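Local coordinates for kelch domain-containing protein (Colletotrichum graminicola M1.001, PDB 5C86) that probably oxidises alcohols at a copper centre, as a fungal member of the AA5 galactose oxidase and glyoxal oxidase family, at residues S91-S96 against L111-I116. Sequence-based numbering, arbitrary orientation.
Sequences SAAKTS and LSNMQI
Thr95 and Leu111 meet where the third strand of a propeller blade, 95-98, pairs with the fourth strand, 109-111. Leu111 N gives a nearly straight bond to Thr95 O, 2.9 Å long with an N-H...O angle of 172°. This donor sits well above the carbonyl plane. Beyond Leu111, the polar contacts with segment 91-96 are a threonine hydroxyl, a water and one further backbone bond.

The hydroxyl is that of Thr95. Its CB rests 3.2 Å from Ser112 O and also lies near Leu111 CB. Here the side chain branches. With chi1 at -58°, OG1 stands anti to the carbonyl carbon and donates to Ser112 O at 2.9 Å, only modestly tilted from that carbonyl's plane. The methyl CG2, anti to the backbone N, packs on Leu111 CB at 3.7 Å, with Leu111 CD1 a little farther off. Thr95 thus pairs a polar branch with a backbone carbonyl and an apolar branch with a leucine. Trp156 NE1, from the next blade, makes weak hydrogen bonds to both OG1 and Ser112 O.

A water takes the place of a direct bond on the backbone side. It accepts from Thr95 N at 2.9 Å and lies within hydrogen-bonding distance of Leu111 O and Asn113 OD1.

Farther along, Met114 N bonds to Ala93 O at 3.0 Å, approaching almost in line with the C=O. Ala93 belongs to the type I turn from Ser91 to Lys94. The Met114 chain bends at chi3 (-68°), and its CE lies 3.4 Å from Ala92 O. Lys94 points away and bonds through NZ to Gln68 O.

All three direct hydrogen bonds therefore end on backbone carbonyls. The hydroxyl of buried Thr95 and the water tie the irregular loop to the strand.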
ATOM      1  N   SER A  91     -20.592   4.565   0.859  1.00 18.17           N
ATOM      2  CA  SER A  91     -21.570   3.727   0.164  1.00 18.97           C
ATOM      3  C   SER A  91     -21.251   2.265   0.435  1.00 19.37           C
ATOM      4  O   SER A  91     -20.538   1.555  -0.316  1.00 18.44           O
ATOM      5  CB  SER A  91     -21.731   4.072  -1.336  1.00 17.71           C
ATOM      6  OG  SER A  91     -21.771   5.451  -1.598  1.00 19.16           O
ATOM      7  N   ALA A  92     -21.740   1.759   1.543  1.00 18.20           N
ATOM      8  CA  ALA A  92     -21.201   0.600   2.151  1.00 17.44           C
ATOM      9  C   ALA A  92     -21.298  -0.740   1.435  1.00 17.48           C
ATOM     10  O   ALA A  92     -20.541  -1.659   1.685  1.00 17.27           O
ATOM     11  CB  ALA A  92     -21.729   0.488   3.592  1.00 19.63           C
ATOM     12  N   ALA A  93     -22.269  -0.854   0.522  1.00 16.71           N
ATOM     13  CA  ALA A  93     -22.436  -2.133  -0.142  1.00 17.61           C
ATOM     14  C   ALA A  93     -21.686  -2.134  -1.520  1.00 16.21           C
ATOM     15  O   ALA A  93     -21.579  -3.215  -2.098  1.00 21.18           O
ATOM     16  CB  ALA A  93     -23.952  -2.397  -0.413  1.00 19.76           C
ATOM     17  N   LYS A  94     -21.256  -0.967  -2.016  1.00 17.58           N
ATOM     18  CA  LYS A  94     -20.872  -0.768  -3.447  1.00 17.19           C
ATOM     19  C   LYS A  94     -19.453  -1.260  -3.764  1.00 18.24           C
ATOM     20  O   LYS A  94     -18.540  -1.264  -2.911  1.00 17.81           O
ATOM     21  CB  LYS A  94     -21.045   0.658  -3.891  1.00 19.23           C
ATOM     22  CG  LYS A  94     -22.563   1.028  -3.737  1.00 22.83           C
ATOM     23  CD  LYS A  94     -23.013   2.114  -4.605  1.00 27.74           C
ATOM     24  CE  LYS A  94     -24.534   2.001  -4.807  1.00 30.59           C
ATOM     25  NZ  LYS A  94     -24.946   3.276  -5.375  1.00 37.40           N
ATOM     26  N   THR A  95     -19.302  -1.759  -4.959  1.00 17.98           N
ATOM     27  CA  THR A  95     -17.959  -2.077  -5.570  1.00 17.17           C
ATOM     28  C   THR A  95     -17.855  -1.217  -6.833  1.00 18.81           C
ATOM     29  O   THR A  95     -18.781  -1.228  -7.679  1.00 18.54           O
ATOM     30  CB  THR A  95     -17.826  -3.535  -5.900  1.00 16.98           C
ATOM     31  OG1 THR A  95     -18.016  -4.352  -4.751  1.00 19.20           O
ATOM     32  CG2 THR A  95     -16.399  -3.837  -6.360  1.00 17.18           C
ATOM     33  N   SER A  96     -16.834  -0.396  -6.962  1.00 15.23           N
ATOM     34  CA  SER A  96     -16.541   0.338  -8.128  1.00 15.84           C
ATOM     35  C   SER A  96     -15.164   0.007  -8.729  1.00 16.64           C
ATOM     36  O   SER A  96     -14.281  -0.433  -7.970  1.00 16.54           O
ATOM     37  CB  SER A  96     -16.535   1.740  -7.878  1.00 16.24           C
ATOM     38  OG  SER A  96     -17.783   2.233  -7.352  1.00 18.76           O
ATOM     39  N   LEU A 111     -19.338  -2.533 -10.181  1.00 19.48           N
ATOM     40  CA  LEU A 111     -19.287  -3.949 -10.101  1.00 18.12           C
ATOM     41  C   LEU A 111     -20.343  -4.444  -9.165  1.00 18.07           C
ATOM     42  O   LEU A 111     -21.079  -3.634  -8.618  1.00 19.90           O
ATOM     43  CB  LEU A 111     -17.861  -4.430  -9.731  1.00 20.80           C
ATOM     44  CG  LEU A 111     -16.725  -4.095 -10.730  1.00 20.82           C
ATOM     45  CD1 LEU A 111     -15.379  -4.621 -10.215  1.00 19.00           C
ATOM     46  CD2 LEU A 111     -16.962  -4.726 -12.081  1.00 21.02           C
ATOM     47  N   SER A 112     -20.398  -5.754  -8.949  1.00 18.24           N
ATOM     48  CA  SER A 112     -21.414  -6.365  -8.095  1.00 20.68           C
ATOM     49  C   SER A 112     -21.268  -5.819  -6.683  1.00 24.34           C
ATOM     50  O   SER A 112     -20.130  -5.709  -6.183  1.00 19.51           O
ATOM     51  CB  SER A 112     -21.255  -7.849  -8.128  1.00 24.37           C
ATOM     52  OG  SER A 112     -22.167  -8.577  -7.280  1.00 29.27           O
ATOM     53  N   ASN A 113     -22.395  -5.556  -5.987  1.00 19.23           N
ATOM     54  CA  ASN A 113     -22.345  -5.243  -4.581  1.00 19.46           C
ATOM     55  C   ASN A 113     -21.740  -6.390  -3.797  1.00 17.11           C
ATOM     56  O   ASN A 113     -21.904  -7.533  -4.039  1.00 17.81           O
ATOM     57  CB  ASN A 113     -23.817  -5.066  -4.057  1.00 19.45           C
ATOM     58  CG  ASN A 113     -24.462  -3.840  -4.493  1.00 21.63           C
ATOM     59  OD1 ASN A 113     -23.947  -2.906  -5.046  1.00 20.80           O
ATOM     60  ND2 ASN A 113     -25.768  -3.821  -4.191  1.00 28.74           N
ATOM     61  N   MET A 114     -21.019  -6.062  -2.711  1.00 17.96           N
ATOM     62  CA  MET A 114     -20.586  -7.058  -1.737  1.00 17.64           C
ATOM     63  C   MET A 114     -21.751  -7.783  -1.043  1.00 17.23           C
ATOM     64  O   MET A 114     -22.863  -7.203  -1.019  1.00 19.10           O
ATOM     65  CB  MET A 114     -19.672  -6.411  -0.670  1.00 18.56           C
ATOM     66  CG  MET A 114     -18.270  -6.026  -1.178  1.00 17.79           C
ATOM     67  SD  MET A 114     -17.325  -5.189   0.124  1.00 17.34           S
ATOM     68  CE  MET A 114     -18.131  -3.654   0.365  1.00 17.66           C
ATOM     69  N   GLN A 115     -21.471  -8.987  -0.597  1.00 18.77           N
ATOM     70  CA  GLN A 115     -22.427  -9.782   0.224  1.00 19.82           C
ATOM     71  C   GLN A 115     -22.691  -9.135   1.563  1.00 21.68           C
ATOM     72  O   GLN A 115     -23.806  -9.274   2.084  1.00 23.46           O
ATOM     73  CB  GLN A 115     -21.978 -11.188   0.425  1.00 23.97           C
ATOM     74  CG  GLN A 115     -21.945 -11.940  -0.907  1.00 28.27           C
ATOM     75  CD  GLN A 115     -23.370 -12.207  -1.397  1.00 34.66           C
ATOM     76  OE1 GLN A 115     -23.804 -11.670  -2.411  0.80 40.90           O
ATOM     77  NE2 GLN A 115     -24.113 -12.951  -0.588  0.90 37.95           N
ATOM     78  N   ILE A 116     -21.666  -8.499   2.159  1.00 20.40           N
ATOM     79  CA  ILE A 116     -21.797  -7.847   3.471  1.00 19.13           C
ATOM     80  C   ILE A 116     -21.291  -6.445   3.322  1.00 19.31           C
ATOM     81  O   ILE A 116     -20.070  -6.275   2.955  1.00 17.94           O
ATOM     82  CB  ILE A 116     -21.006  -8.577   4.544  1.00 19.45           C
ATOM     83  CG1 ILE A 116     -21.381 -10.060   4.570  1.00 19.87           C
ATOM     84  CG2 ILE A 116     -21.149  -7.907   5.908  1.00 19.68           C
ATOM     85  CD1 ILE A 116     -20.478 -11.044   5.268  1.00 22.50           C
TER
HETATM   86  O   HOH W   1     -21.736  -1.998  -6.505  1.00 18.66           O